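Local coordinates for protein short chain dehydrogenase (Leptospira borgpetersenii serovar Hardjo-bovis, PDB 6UH2) that binds NAD+ and probably uses it to interconvert an alcohol and the matching carbonyl compound, as short-chain dehydrogenases do, at residues K12-D20 against V237-S245; I201-Q210 against M227-V237. All coordinates share one frame; numbering follows the deposited sequence. Where two conformers were deposited one is given.

Contact 1 of 2, residues K12-D20 against V237-S245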
loop_
_atom_site.group_PDB
_atom_site.type_symbol
_atom_site.label_atom_id
_atom_site.label_comp_id
_atom_site.label_asym_id
_atom_site.label_seq_id
_atom_site.Cartn_x
_atom_site.Cartn_y
_atom_site.Cartn_z
ATOM N N LYS B 12 4.171 17.815 4.013
ATOM C CA LYS B 12 5.537 18.318 3.874
ATOM C C LYS B 12 6.496 17.218 3.445
ATOM O O LYS B 12 7.357 17.439 2.584
ATOM C CB LYS B 12 6.002 18.944 5.189
ATOM N N ASN B 13 6.357 16.022 4.028
ATOM C CA ASN B 13 7.158 14.888 3.575
ATOM C C ASN B 13 7.073 14.733 2.064
ATOM O O ASN B 13 8.084 14.470 1.406
ATOM C CB ASN B 13 6.712 13.599 4.271
ATOM C CG ASN B 13 7.088 13.570 5.740
ATOM O OD1 ASN B 13 6.449 14.221 6.567
ATOM N ND2 ASN B 13 8.127 12.807 6.074
ATOM N N PHE B 14 5.880 14.946 1.493
ATOM C CA PHE B 14 5.685 14.764 0.058
ATOM C C PHE B 14 6.132 15.980 -0.748
ATOM O O PHE B 14 6.695 15.826 -1.836
ATOM C CB PHE B 14 4.223 14.431 -0.232
ATOM C CG PHE B 14 3.821 13.069 0.250
ATOM C CD1 PHE B 14 4.706 12.004 0.157
ATOM C CD2 PHE B 14 2.573 12.851 0.811
ATOM C CE1 PHE B 14 4.352 10.744 0.612
ATOM C CE2 PHE B 14 2.213 11.597 1.265
ATOM C CZ PHE B 14 3.104 10.542 1.165
ATOM N N SER B 15 5.875 17.192 -0.258
ATOM C CA SER B 15 6.414 18.372 -0.927
ATOM C C SER B 15 7.945 18.343 -0.953
ATOM O O SER B 15 8.563 18.574 -2.001
ATOM C CB SER B 15 5.906 19.636 -0.242
ATOM O OG SER B 15 5.902 20.716 -1.152
ATOM N N ASP B 16 8.577 18.074 0.197
ATOM C CA ASP B 16 10.034 17.943 0.227
ATOM C C ASP B 16 10.505 16.826 -0.693
ATOM O O ASP B 16 11.588 16.912 -1.278
ATOM C CB ASP B 16 10.531 17.660 1.646
ATOM C CG ASP B 16 10.254 18.792 2.602
ATOM O OD1 ASP B 16 10.039 19.930 2.131
ATOM O OD2 ASP B 16 10.253 18.542 3.828
ATOM N N GLU B 17 9.711 15.763 -0.810
ATOM C CA GLU B 17 10.089 14.590 -1.594
ATOM C C GLU B 17 9.924 14.816 -3.094
ATOM O O GLU B 17 10.791 14.434 -3.889
ATOM C CB GLU B 17 9.237 13.402 -1.162
ATOM C CG GLU B 17 9.443 12.163 -1.975
ATOM C CD GLU B 17 10.190 11.115 -1.200
ATOM O OE1 GLU B 17 10.205 11.204 0.048
ATOM O OE2 GLU B 17 10.769 10.221 -1.843
ATOM N N PHE B 18 8.820 15.422 -3.498
ATOM C CA PHE B 18 8.458 15.486 -4.907
ATOM C C PHE B 18 8.866 16.782 -5.607
ATOM O O PHE B 18 8.705 16.872 -6.829
ATOM C CB PHE B 18 6.952 15.284 -5.050
ATOM C CG PHE B 18 6.497 13.871 -4.741
ATOM C CD1 PHE B 18 7.122 12.779 -5.336
ATOM C CD2 PHE B 18 5.450 13.643 -3.868
ATOM C CE1 PHE B 18 6.693 11.471 -5.061
ATOM C CE2 PHE B 18 5.020 12.348 -3.588
ATOM C CZ PHE B 18 5.643 11.264 -4.183
ATOM N N GLN B 19 9.396 17.778 -4.880
ATOM C CA GLN B 19 9.627 19.081 -5.508
ATOM C C GLN B 19 10.678 19.011 -6.608
ATOM O O GLN B 19 10.654 19.835 -7.529
ATOM C CB GLN B 19 10.020 20.128 -4.463
ATOM C CG GLN B 19 11.387 19.939 -3.843
ATOM C CD GLN B 19 11.750 21.079 -2.900
ATOM O OE1 GLN B 19 10.977 21.426 -2.012
ATOM N NE2 GLN B 19 12.930 21.664 -3.091
ATOM N N ASP B 20 11.599 18.046 -6.549
ATOM C CA ASP B 20 12.621 17.913 -7.581
ATOM C C ASP B 20 12.325 16.759 -8.526
ATOM O O ASP B 20 13.212 16.322 -9.267
ATOM C CB ASP B 20 14.016 17.760 -6.953
ATOM C CG ASP B 20 14.209 16.421 -6.236
ATOM O OD1 ASP B 20 13.222 15.701 -5.997
ATOM O OD2 ASP B 20 15.369 16.083 -5.916
ATOM N N VAL B 237 -0.725 6.150 -4.282
ATOM C CA VAL B 237 0.149 6.610 -5.367
ATOM C C VAL B 237 1.383 7.300 -4.793
ATOM O O VAL B 237 2.519 6.995 -5.176
ATOM C CB VAL B 237 -0.622 7.534 -6.330
ATOM C CG1 VAL B 237 0.343 8.225 -7.315
ATOM C CG2 VAL B 237 -1.701 6.741 -7.102
ATOM N N PHE B 238 1.177 8.237 -3.858
ATOM C CA PHE B 238 2.308 8.922 -3.233
ATOM C C PHE B 238 3.176 7.944 -2.449
ATOM O O PHE B 238 4.411 8.009 -2.507
ATOM C CB PHE B 238 1.812 10.043 -2.307
ATOM C CG PHE B 238 1.454 11.335 -3.021
ATOM C CD1 PHE B 238 1.442 11.411 -4.411
ATOM C CD2 PHE B 238 1.144 12.473 -2.292
ATOM C CE1 PHE B 238 1.115 12.601 -5.056
ATOM C CE2 PHE B 238 0.826 13.680 -2.932
ATOM C CZ PHE B 238 0.808 13.735 -4.319
ATOM N N PHE B 239 2.548 7.033 -1.704
ATOM C CA PHE B 239 3.313 6.039 -0.954
ATOM C C PHE B 239 4.254 5.261 -1.868
ATOM O O PHE B 239 5.458 5.146 -1.594
ATOM C CB PHE B 239 2.361 5.089 -0.228
ATOM C CG PHE B 239 3.053 3.930 0.437
ATOM C CD1 PHE B 239 3.936 4.147 1.480
ATOM C CD2 PHE B 239 2.818 2.623 0.013
ATOM C CE1 PHE B 239 4.579 3.079 2.107
ATOM C CE2 PHE B 239 3.453 1.548 0.636
ATOM C CZ PHE B 239 4.334 1.781 1.682
ATOM N N LEU B 240 3.728 4.724 -2.969
ATOM C CA LEU B 240 4.518 3.838 -3.822
ATOM C C LEU B 240 5.485 4.586 -4.738
ATOM O O LEU B 240 6.305 3.948 -5.407
ATOM C CB LEU B 240 3.598 2.952 -4.674
ATOM C CG LEU B 240 2.740 1.928 -3.904
ATOM C CD1 LEU B 240 1.724 1.222 -4.816
ATOM C CD2 LEU B 240 3.657 0.890 -3.258
ATOM N N THR B 241 5.420 5.909 -4.806
ATOM C CA THR B 241 6.366 6.648 -5.634
ATOM C C THR B 241 7.283 7.543 -4.809
ATOM O O THR B 241 7.929 8.433 -5.367
ATOM C CB THR B 241 5.636 7.474 -6.696
ATOM O OG1 THR B 241 4.743 8.409 -6.066
ATOM C CG2 THR B 241 4.878 6.542 -7.664
ATOM N N SER B 242 7.369 7.310 -3.500
ATOM C CA SER B 242 8.185 8.113 -2.597
ATOM C C SER B 242 9.115 7.215 -1.781
ATOM O O SER B 242 9.006 5.986 -1.792
ATOM C CB SER B 242 7.304 8.927 -1.647
ATOM O OG SER B 242 6.657 8.049 -0.742
ATOM N N SER B 243 10.019 7.849 -1.032
ATOM C CA SER B 243 10.947 7.108 -0.179
ATOM C C SER B 243 10.258 6.375 0.968
ATOM O O SER B 243 10.915 5.584 1.654
ATOM C CB SER B 243 12.005 8.063 0.379
ATOM O OG SER B 243 11.384 9.059 1.170
ATOM N N LEU B 244 8.969 6.625 1.211
ATOM C CA LEU B 244 8.252 5.861 2.222
ATOM C C LEU B 244 8.136 4.386 1.852
ATOM O O LEU B 244 7.831 3.564 2.721
ATOM C CB LEU B 244 6.858 6.453 2.444
ATOM C CG LEU B 244 6.689 7.662 3.377
ATOM C CD1 LEU B 244 7.677 8.783 3.080
ATOM C CD2 LEU B 244 5.265 8.179 3.280
ATOM N N SER B 245 8.374 4.032 0.586
ATOM C CA SER B 245 8.280 2.649 0.126
ATOM C C SER B 245 9.587 2.163 -0.510
ATOM O O SER B 245 9.561 1.316 -1.400
ATOM C CB SER B 245 7.117 2.499 -0.861
ATOM O OG SER B 245 7.335 3.350 -1.985
#

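Contact 2 of 2, residues I201-Q210 against M227-V237. With NAD (nicotinamide-adenine-dinucleotide), chain D.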
loop_
_atom_site.group_PDB
_atom_site.type_symbol
_atom_site.label_atom_id
_atom_site.label_comp_id
_atom_site.label_asym_id
_atom_site.label_seq_id
_atom_site.Cartn_x
_atom_site.Cartn_y
_atom_site.Cartn_z
ATOM N N ILE B 201 -1.105 -0.257 -8.657
ATOM C CA ILE B 201 -2.290 0.040 -7.859
ATOM C C ILE B 201 -3.506 -0.473 -8.611
ATOM O O ILE B 201 -3.656 -0.207 -9.811
ATOM C CB ILE B 201 -2.428 1.541 -7.540
ATOM C CG1 ILE B 201 -1.471 1.909 -6.410
ATOM C CG2 ILE B 201 -3.858 1.871 -7.089
ATOM C CD1 ILE B 201 -1.540 3.375 -5.983
ATOM N N SER B 202 -4.362 -1.221 -7.911
ATOM C CA SER B 202 -5.594 -1.734 -8.505
ATOM C C SER B 202 -6.789 -1.062 -7.836
ATOM O O SER B 202 -7.204 -1.471 -6.737
ATOM C CB SER B 202 -5.680 -3.256 -8.368
ATOM O OG SER B 202 -4.707 -3.893 -9.180
ATOM N N PRO B 203 -7.362 -0.031 -8.446
ATOM C CA PRO B 203 -8.528 0.632 -7.847
ATOM C C PRO B 203 -9.764 -0.251 -7.899
ATOM O O PRO B 203 -9.936 -1.069 -8.802
ATOM C CB PRO B 203 -8.726 1.879 -8.727
ATOM C CG PRO B 203 -7.425 2.053 -9.468
ATOM C CD PRO B 203 -6.888 0.656 -9.659
ATOM N N GLY B 204 -10.624 -0.076 -6.906
ATOM C CA GLY B 204 -12.000 -0.484 -7.028
ATOM C C GLY B 204 -12.756 0.486 -7.923
ATOM O O GLY B 204 -12.206 1.443 -8.470
ATOM N N GLY B 205 -14.051 0.227 -8.072
ATOM C CA GLY B 205 -14.853 1.059 -8.955
ATOM C C GLY B 205 -14.921 2.491 -8.448
ATOM O O GLY B 205 -15.061 2.742 -7.250
ATOM N N ILE B 206 -14.822 3.437 -9.378
ATOM C CA ILE B 206 -14.797 4.862 -9.066
ATOM C C ILE B 206 -16.132 5.472 -9.470
ATOM O O ILE B 206 -16.588 5.290 -10.608
ATOM C CB ILE B 206 -13.626 5.566 -9.777
ATOM C CG1 ILE B 206 -12.303 4.896 -9.394
ATOM C CG2 ILE B 206 -13.614 7.059 -9.444
ATOM C CD1 ILE B 206 -11.977 5.002 -7.903
ATOM N N PHE B 207 -16.758 6.191 -8.537
ATOM C CA PHE B 207 -18.007 6.883 -8.839
ATOM C C PHE B 207 -17.828 7.891 -9.978
ATOM O O PHE B 207 -16.921 8.731 -9.955
ATOM C CB PHE B 207 -18.527 7.580 -7.578
ATOM C CG PHE B 207 -19.736 8.431 -7.819
ATOM C CD1 PHE B 207 -20.988 7.861 -7.942
ATOM C CD2 PHE B 207 -19.618 9.801 -7.936
ATOM C CE1 PHE B 207 -22.097 8.644 -8.174
ATOM C CE2 PHE B 207 -20.731 10.585 -8.175
ATOM C CZ PHE B 207 -21.965 10.004 -8.290
ATOM N N ALA B 208 -18.692 7.790 -10.988
ATOM C CA ALA B 208 -18.683 8.711 -12.118
ATOM C C ALA B 208 -20.093 8.938 -12.655
ATOM O O ALA B 208 -20.844 9.761 -12.117
ATOM C CB ALA B 208 -17.769 8.183 -13.230
ATOM N N ASN B 209 -20.459 8.217 -13.718
ATOM C CA ASN B 209 -21.749 8.361 -14.390
ATOM C C ASN B 209 -22.517 7.044 -14.436
ATOM O O ASN B 209 -23.245 6.765 -15.392
ATOM C CB ASN B 209 -21.569 8.907 -15.805
ATOM C CG ASN B 209 -21.273 10.386 -15.820
ATOM O OD1 ASN B 209 -21.959 11.175 -15.166
ATOM N ND2 ASN B 209 -20.239 10.774 -16.557
ATOM N N GLN B 210 -22.370 6.216 -13.404
ATOM C CA GLN B 210 -23.142 4.986 -13.353
ATOM C C GLN B 210 -24.573 5.277 -12.902
ATOM O O GLN B 210 -24.871 6.326 -12.321
ATOM C CB GLN B 210 -22.489 3.969 -12.419
ATOM C CG GLN B 210 -21.024 3.667 -12.734
ATOM C CD GLN B 210 -20.056 4.578 -11.995
ATOM O OE1 GLN B 210 -20.422 5.665 -11.549
ATOM N NE2 GLN B 210 -18.815 4.129 -11.849
ATOM N N MET B 227 -18.655 3.735 -3.168
ATOM C CA MET B 227 -17.727 3.618 -4.280
ATOM C C MET B 227 -16.490 4.477 -4.010
ATOM O O MET B 227 -16.467 5.323 -3.109
ATOM C CB MET B 227 -18.384 4.041 -5.598
ATOM C CG MET B 227 -19.573 3.175 -6.050
ATOM S SD MET B 227 -19.847 3.303 -7.838
ATOM C CE MET B 227 -18.341 2.583 -8.504
ATOM N N GLY B 228 -15.457 4.268 -4.818
ATOM C CA GLY B 228 -14.257 5.058 -4.666
ATOM C C GLY B 228 -14.365 6.415 -5.337
ATOM O O GLY B 228 -15.214 6.663 -6.197
ATOM N N ASN B 229 -13.496 7.318 -4.907
ATOM C CA ASN B 229 -13.255 8.573 -5.597
ATOM C C ASN B 229 -11.783 8.640 -5.976
ATOM O O ASN B 229 -10.947 7.992 -5.329
ATOM C CB ASN B 229 -13.618 9.787 -4.728
ATOM C CG ASN B 229 -15.055 9.763 -4.274
ATOM O OD1 ASN B 229 -15.331 9.605 -3.082
ATOM N ND2 ASN B 229 -15.986 9.919 -5.218
ATOM N N PRO B 230 -11.433 9.400 -7.018
ATOM C CA PRO B 230 -10.012 9.515 -7.383
ATOM C C PRO B 230 -9.119 9.909 -6.216
ATOM O O PRO B 230 -8.015 9.370 -6.087
ATOM C CB PRO B 230 -10.034 10.579 -8.492
ATOM C CG PRO B 230 -11.397 10.424 -9.118
ATOM C CD PRO B 230 -12.305 10.152 -7.940
ATOM N N SER B 231 -9.579 10.810 -5.344
ATOM C CA SER B 231 -8.750 11.235 -4.218
ATOM C C SER B 231 -8.401 10.071 -3.283
ATOM O O SER B 231 -7.373 10.126 -2.594
ATOM C CB SER B 231 -9.458 12.355 -3.448
ATOM O OG SER B 231 -10.746 11.924 -3.039
ATOM N N ASP B 232 -9.237 9.017 -3.239
ATOM C CA ASP B 232 -8.925 7.827 -2.442
ATOM C C ASP B 232 -7.643 7.144 -2.889
ATOM O O ASP B 232 -7.095 6.330 -2.136
ATOM C CB ASP B 232 -10.047 6.774 -2.517
ATOM C CG ASP B 232 -11.337 7.239 -1.862
ATOM O OD1 ASP B 232 -11.259 7.900 -0.807
ATOM O OD2 ASP B 232 -12.424 6.940 -2.409
ATOM N N LEU B 233 -7.168 7.433 -4.099
ATOM C CA LEU B 233 -6.000 6.753 -4.638
ATOM C C LEU B 233 -4.708 7.512 -4.407
ATOM O O LEU B 233 -3.635 6.910 -4.509
ATOM C CB LEU B 233 -6.171 6.514 -6.146
ATOM C CG LEU B 233 -7.436 5.746 -6.524
ATOM C CD1 LEU B 233 -7.597 5.704 -8.027
ATOM C CD2 LEU B 233 -7.395 4.333 -5.952
ATOM N N VAL B 234 -4.787 8.801 -4.073
ATOM C CA VAL B 234 -3.590 9.644 -4.078
ATOM C C VAL B 234 -2.600 9.177 -3.018
ATOM O O VAL B 234 -1.383 9.163 -3.247
ATOM C CB VAL B 234 -3.980 11.122 -3.881
ATOM C CG1 VAL B 234 -2.735 12.006 -3.721
ATOM C CG2 VAL B 234 -4.847 11.622 -5.044
ATOM N N GLY B 235 -3.103 8.793 -1.841
ATOM C CA GLY B 235 -2.207 8.375 -0.772
ATOM C C GLY B 235 -1.332 7.203 -1.174
ATOM O O GLY B 235 -0.110 7.244 -1.014
ATOM N N GLY B 236 -1.946 6.155 -1.732
ATOM C CA GLY B 236 -1.176 5.000 -2.174
ATOM C C GLY B 236 -0.264 5.305 -3.353
ATOM O O GLY B 236 0.851 4.775 -3.441
ATOM N N VAL B 237 -0.725 6.150 -4.282
ATOM C CA VAL B 237 0.149 6.610 -5.367
ATOM C C VAL B 237 1.383 7.300 -4.793
ATOM O O VAL B 237 2.519 6.995 -5.176
ATOM C CB VAL B 237 -0.622 7.534 -6.330
ATOM C CG1 VAL B 237 0.343 8.225 -7.315
ATOM C CG2 VAL B 237 -1.701 6.741 -7.102
HETATM P PA NAD D . -10.692 7.393 -18.079
HETATM O O1A NAD D . -11.465 6.689 -19.223
HETATM O O2A NAD D . -11.334 8.564 -17.332
HETATM O O5B NAD D . -9.206 7.864 -18.580
HETATM C C5B NAD D . -8.361 7.068 -19.389
HETATM C C4B NAD D . -7.461 8.069 -20.063
HETATM O O4B NAD D . -6.556 7.243 -20.888
HETATM C C3B NAD D . -8.205 9.024 -21.010
HETATM O O3B NAD D . -7.771 10.390 -20.800
HETATM C C2B NAD D . -7.740 8.562 -22.398
HETATM O O2B NAD D . -7.697 9.640 -23.343
HETATM C C1B NAD D . -6.363 7.924 -22.101
HETATM N N9A NAD D . -6.030 7.075 -23.241
HETATM C C8A NAD D . -6.872 6.247 -23.982
HETATM N N7A NAD D . -6.236 5.690 -24.976
HETATM C C5A NAD D . -4.932 6.181 -24.910
HETATM C C6A NAD D . -3.801 5.985 -25.695
HETATM N N6A NAD D . -3.801 5.173 -26.771
HETATM N N1A NAD D . -2.671 6.617 -25.344
HETATM C C2A NAD D . -2.653 7.424 -24.281
HETATM N N3A NAD D . -3.689 7.684 -23.480
HETATM C C4A NAD D . -4.809 7.036 -23.835
HETATM O O3 NAD D . -10.224 6.287 -16.993
HETATM P PN NAD D . -10.032 6.321 -15.392
HETATM O O1N NAD D . -11.312 5.823 -14.673
HETATM O O2N NAD D . -9.321 7.632 -15.044
HETATM O O5D NAD D . -8.983 5.011 -15.335
HETATM C C5D NAD D . -7.598 5.255 -15.214
HETATM C C4D NAD D . -6.940 3.900 -14.969
HETATM O O4D NAD D . -7.557 3.196 -13.819
HETATM C C3D NAD D . -7.197 2.966 -16.152
HETATM O O3D NAD D . -6.082 2.088 -16.351
HETATM C C2D NAD D . -8.399 2.070 -15.724
HETATM O O2D NAD D . -8.405 0.793 -16.338
HETATM C C1D NAD D . -8.084 1.955 -14.205
HETATM N N1N NAD D . -9.295 1.702 -13.346
HETATM C C2N NAD D . -10.368 2.540 -13.373
HETATM C C3N NAD D . -11.447 2.266 -12.572
HETATM C C7N NAD D . -12.619 3.185 -12.613
HETATM O O7N NAD D . -13.644 2.839 -12.046
HETATM N N7N NAD D . -12.495 4.363 -13.265
HETATM C C4N NAD D . -11.407 1.131 -11.743
HETATM C C5N NAD D . -10.321 0.307 -11.742
HETATM C C6N NAD D . -9.241 0.615 -12.565
HETATM O O HOH W 1 -15.747 9.932 -7.936
#

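Contact 1 of 2, residues K12-D20 against V237-S245
Both carboxylate oxygens of Glu17 are spent on one residue, Ser243: OE1 takes the hydroxyl OG at 2.7 Å through its syn lone pair, and OE2 takes the backbone N at 2.6 Å. The two bonds differ in geometry: the N-H comes in from above the carboxylate plane, 50° out of it, and the bond is bent at the hydrogen. Glu17 reaches this far because CG stands opposite the backbone N (chi1 175°) and the chain then bends at chi2, laying CG and CD alongside CB of Ser242. Gripped twice, the carboxylate has little freedom to rotate.

Next to this polar end lies an aromatic cluster of Phe14, Phe18 and Phe238, which joins the short helix 12-18 to the C-terminal end of helix 231-240, the last helix of the Rossmann-type fold. Phe238 presents its edge to the face of Phe14, with CD2 of Phe238 3.4 Å from CD2 of Phe14 and its CB also over that ring. Phe18 in turn puts CE2 over the face of Phe238, the planes at 52°. The rim of Phe18 continues to Thr241: Phe18 CE1 lies 3.3 Å from Thr241 O, near the plane of the ring, and Thr241 OG1 bonds to Val237 O and to Tyr40. Leu244, modelled in two conformers, packs near Phe14 in the one given, and Phe14 of the second subunit also touches Leu244.

Contact 2 of 2, residues I201-Q210 against M227-V237
The loop that follows strand 197-203 carries the nicotinamide end of the NAD pocket, and a single beta bridge between Ile206 and Gly228 ties it to the approach to helix 231-240. Gly228 N gives a bond of 2.9 Å to Gly205 O, and Gly228 O receives Phe207 N at 2.8 Å. Between them the N-H of Ile206 faces the other way, to O7N of the NAD carboxamide at 3.0 Å, a geometry consistent with the bridge helping to position this amide. Met227, bent at chi3 (65°), hooks its CE back to 3.4 Å from Gly205 C; Gln210 NE2 meets that methyl from the opposite direction while bonding to Ile206 O. A water joins Phe207 O to Asn229 ND2.

Ile206 CG2 packs on Pro230 CD at 3.7 Å. Pro203 crosses Leu233 at about a right angle, and its CB, CG and CD also lie near nicotinamide C5N and C6N. Toward the start of the strand segment, Ile201 CD1 sits 3.6 Å from Val237 CG2. Strand 201-203 and helix 231-237 run antiparallel, their axes 10.0 Å apart, with the helix packed on the sheet next to helix 31-42, and Ile201 touching Leu146 and Ile255 of the adjacent strands.

In the fold
Helix 231-240 serves both contacts, and Val237 belongs to both segments taken from it. Contact 2 uses the loop before the helix and its course up to Val237, against strand 197-203 and the loop that meets the nicotinamide; contact 1 uses its C-terminal end and the turn after it, against helix 12-18. Their centres lie 19 Å apart, yet they touch directly where Leu240 CD1 meets Ile201 CG1 at 3.6 Å. Ile206 of contact 2 bonds to the cofactor itself, whereas contact 1 stands back from it: the side chain of Phe238 is about 11 Å from that of the NAD-binding Ile32, while the side chain of Leu233 of contact 2 is about 4 Å from that of Ile32. Both contacts also reach the second subunit.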